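Local coordinates for endo-alpha-mannosidase (Bacteroides thetaiotaomicron, PDB 4ACY), which is a family GH99 endo-alpha-mannosidase that hydrolyses internal alpha-mannosidic linkages, probably in N-glycan-type mannosides, at residues L138-A143 / G176-F181. Sequence-based numbering, arbitrary orientation.
Sequences LLDEAA and GDHPAF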
loop_
_atom_site.group_PDB
_atom_site.type_symbol
_atom_site.label_atom_id
_atom_site.label_comp_id
_atom_site.label_asym_id
_atom_site.label_seq_id
_atom_site.Cartn_x
_atom_site.Cartn_y
_atom_site.Cartn_z
ATOM N N LEU A 138 -4.207 10.305 -11.532
ATOM C CA LEU A 138 -4.919 9.482 -10.559
ATOM C C LEU A 138 -5.990 10.307 -9.845
ATOM O O LEU A 138 -7.130 9.869 -9.716
ATOM C CB LEU A 138 -3.947 8.856 -9.550
ATOM C CG LEU A 138 -4.503 7.682 -8.746
ATOM C CD1 LEU A 138 -4.878 6.526 -9.658
ATOM C CD2 LEU A 138 -3.494 7.235 -7.694
ATOM N N LEU A 139 -5.612 11.500 -9.399
ATOM C CA LEU A 139 -6.540 12.415 -8.749
ATOM C C LEU A 139 -7.699 12.765 -9.692
ATOM O O LEU A 139 -8.867 12.642 -9.314
ATOM C CB LEU A 139 -5.796 13.680 -8.300
ATOM C CG LEU A 139 -4.924 13.497 -7.053
ATOM C CD1 LEU A 139 -3.890 14.591 -6.965
ATOM C CD2 LEU A 139 -5.797 13.458 -5.809
ATOM N N ASP A 140 -7.361 13.156 -10.921
ATOM C CA ASP A 140 -8.369 13.546 -11.920
ATOM C C ASP A 140 -9.369 12.418 -12.165
ATOM O O ASP A 140 -10.594 12.631 -12.153
ATOM C CB ASP A 140 -7.697 13.964 -13.241
ATOM C CG ASP A 140 -7.034 15.332 -13.159
ATOM O OD1 ASP A 140 -7.283 16.070 -12.185
ATOM O OD2 ASP A 140 -6.254 15.681 -14.073
ATOM N N GLU A 141 -8.849 11.203 -12.341
ATOM C CA GLU A 141 -9.708 10.043 -12.572
ATOM C C GLU A 141 -10.510 9.635 -11.340
ATOM O O GLU A 141 -11.679 9.245 -11.456
ATOM C CB GLU A 141 -8.910 8.868 -13.164
ATOM C CG GLU A 141 -8.299 9.182 -14.535
ATOM C CD GLU A 141 -9.360 9.450 -15.603
ATOM O OE1 GLU A 141 -10.421 8.795 -15.576
ATOM O OE2 GLU A 141 -9.131 10.331 -16.459
ATOM N N ALA A 142 -9.904 9.747 -10.157
ATOM C CA ALA A 142 -10.620 9.433 -8.920
ATOM C C ALA A 142 -11.790 10.406 -8.701
ATOM O O ALA A 142 -12.881 9.994 -8.296
ATOM C CB ALA A 142 -9.664 9.447 -7.716
ATOM N N ALA A 143 -11.555 11.680 -8.997
ATOM C CA ALA A 143 -12.564 12.720 -8.788
ATOM C C ALA A 143 -13.825 12.507 -9.635
ATOM O O ALA A 143 -14.910 12.891 -9.212
ATOM C CB ALA A 143 -11.984 14.099 -9.022
ATOM N N GLY A 176 -3.440 19.334 -2.367
ATOM C CA GLY A 176 -4.388 19.520 -1.252
ATOM C C GLY A 176 -5.719 20.160 -1.605
ATOM O O GLY A 176 -6.735 19.899 -0.946
ATOM N N ASP A 177 -5.714 20.991 -2.648
ATOM C CA ASP A 177 -6.936 21.611 -3.156
ATOM C C ASP A 177 -7.742 20.703 -4.085
ATOM O O ASP A 177 -8.861 21.040 -4.460
ATOM C CB ASP A 177 -6.600 22.898 -3.924
ATOM C CG ASP A 177 -6.125 24.018 -3.029
ATOM O OD1 ASP A 177 -6.085 23.858 -1.793
ATOM O OD2 ASP A 177 -5.788 25.085 -3.576
ATOM N N HIS A 178 -7.172 19.568 -4.485
ATOM C CA HIS A 178 -7.858 18.685 -5.421
ATOM C C HIS A 178 -9.122 18.050 -4.831
ATOM O O HIS A 178 -9.097 17.576 -3.701
ATOM C CB HIS A 178 -6.914 17.600 -5.950
ATOM C CG HIS A 178 -7.393 16.977 -7.221
ATOM N ND1 HIS A 178 -6.846 17.270 -8.453
ATOM C CD2 HIS A 178 -8.402 16.108 -7.455
ATOM C CE1 HIS A 178 -7.487 16.593 -9.389
ATOM N NE2 HIS A 178 -8.433 15.877 -8.808
ATOM N N PRO A 179 -10.229 18.038 -5.598
ATOM C CA PRO A 179 -11.459 17.395 -5.127
ATOM C C PRO A 179 -11.241 15.946 -4.663
ATOM O O PRO A 179 -11.942 15.484 -3.759
ATOM C CB PRO A 179 -12.377 17.415 -6.353
ATOM C CG PRO A 179 -11.841 18.463 -7.236
ATOM C CD PRO A 179 -10.400 18.680 -6.922
ATOM N N ALA A 180 -10.269 15.249 -5.251
ATOM C CA ALA A 180 -10.030 13.840 -4.893
ATOM C C ALA A 180 -8.970 13.641 -3.817
ATOM O O ALA A 180 -8.635 12.503 -3.487
ATOM C CB ALA A 180 -9.683 13.011 -6.133
ATOM N N PHE A 181 -8.425 14.723 -3.276
ATOM C CA PHE A 181 -7.457 14.591 -2.174
ATOM C C PHE A 181 -8.167 14.087 -0.921
ATOM O O PHE A 181 -9.158 14.673 -0.470
ATOM C CB PHE A 181 -6.756 15.931 -1.928
ATOM C CG PHE A 181 -5.630 15.871 -0.922
ATOM C CD1 PHE A 181 -4.372 15.417 -1.301
ATOM C CD2 PHE A 181 -5.811 16.321 0.387
ATOM C CE1 PHE A 181 -3.318 15.364 -0.392
ATOM C CE2 PHE A 181 -4.749 16.281 1.310
ATOM C CZ PHE A 181 -3.504 15.798 0.921
#
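The methyl of Ala180 enters a dip formed on helix 133-145 by Leu139, Ala142 and Ala143, a case of a loop fitting a helix by matching small bumps to shallow hollows. Its CB lies 3.3 Å from Leu139 O, a carbonyl already engaged by the helical bond from Ala143 N, and 3.9 Å from the CB of Ala142 and of Ala143 alike. Such small residues let the two backbones come close, with the CA atoms of Ala143 and Ala180 4.8 Å apart. Leu139 is itself received by the loop: its CB sits over the centre of one face of the His178 imidazole in a CH-pi contact, 3.5 Å from the ring centroid, while its CD2 reaches the carbonyl of Ala180. In His178, CG anti to the backbone N (chi1 -160°) carries the imidazole across to the helix, and chi2 near 104° turns a face to Leu139 CB. At the ring's edge, Ala143 CB approaches His178 NE2 at 4.0 Å. An alanine in place of His178 would probably open a gap beside Leu139 CB and deprive it of the flat surface it packs on. A type I turn from His178 to Phe181, closed by Phe181 N to His178 O, presents both imidazole and methyl to the helix. Around this seam, Leu139 ties helix 133-145 to Tyr175 of helix 161-175 and Val149 of strand 148-153, while the loop leading to strand 189-192 of the TIM-type barrel joins strand 148-153 through Ala180-Val149 backbone hydrogen bonding and helix 161-175 through Phe181.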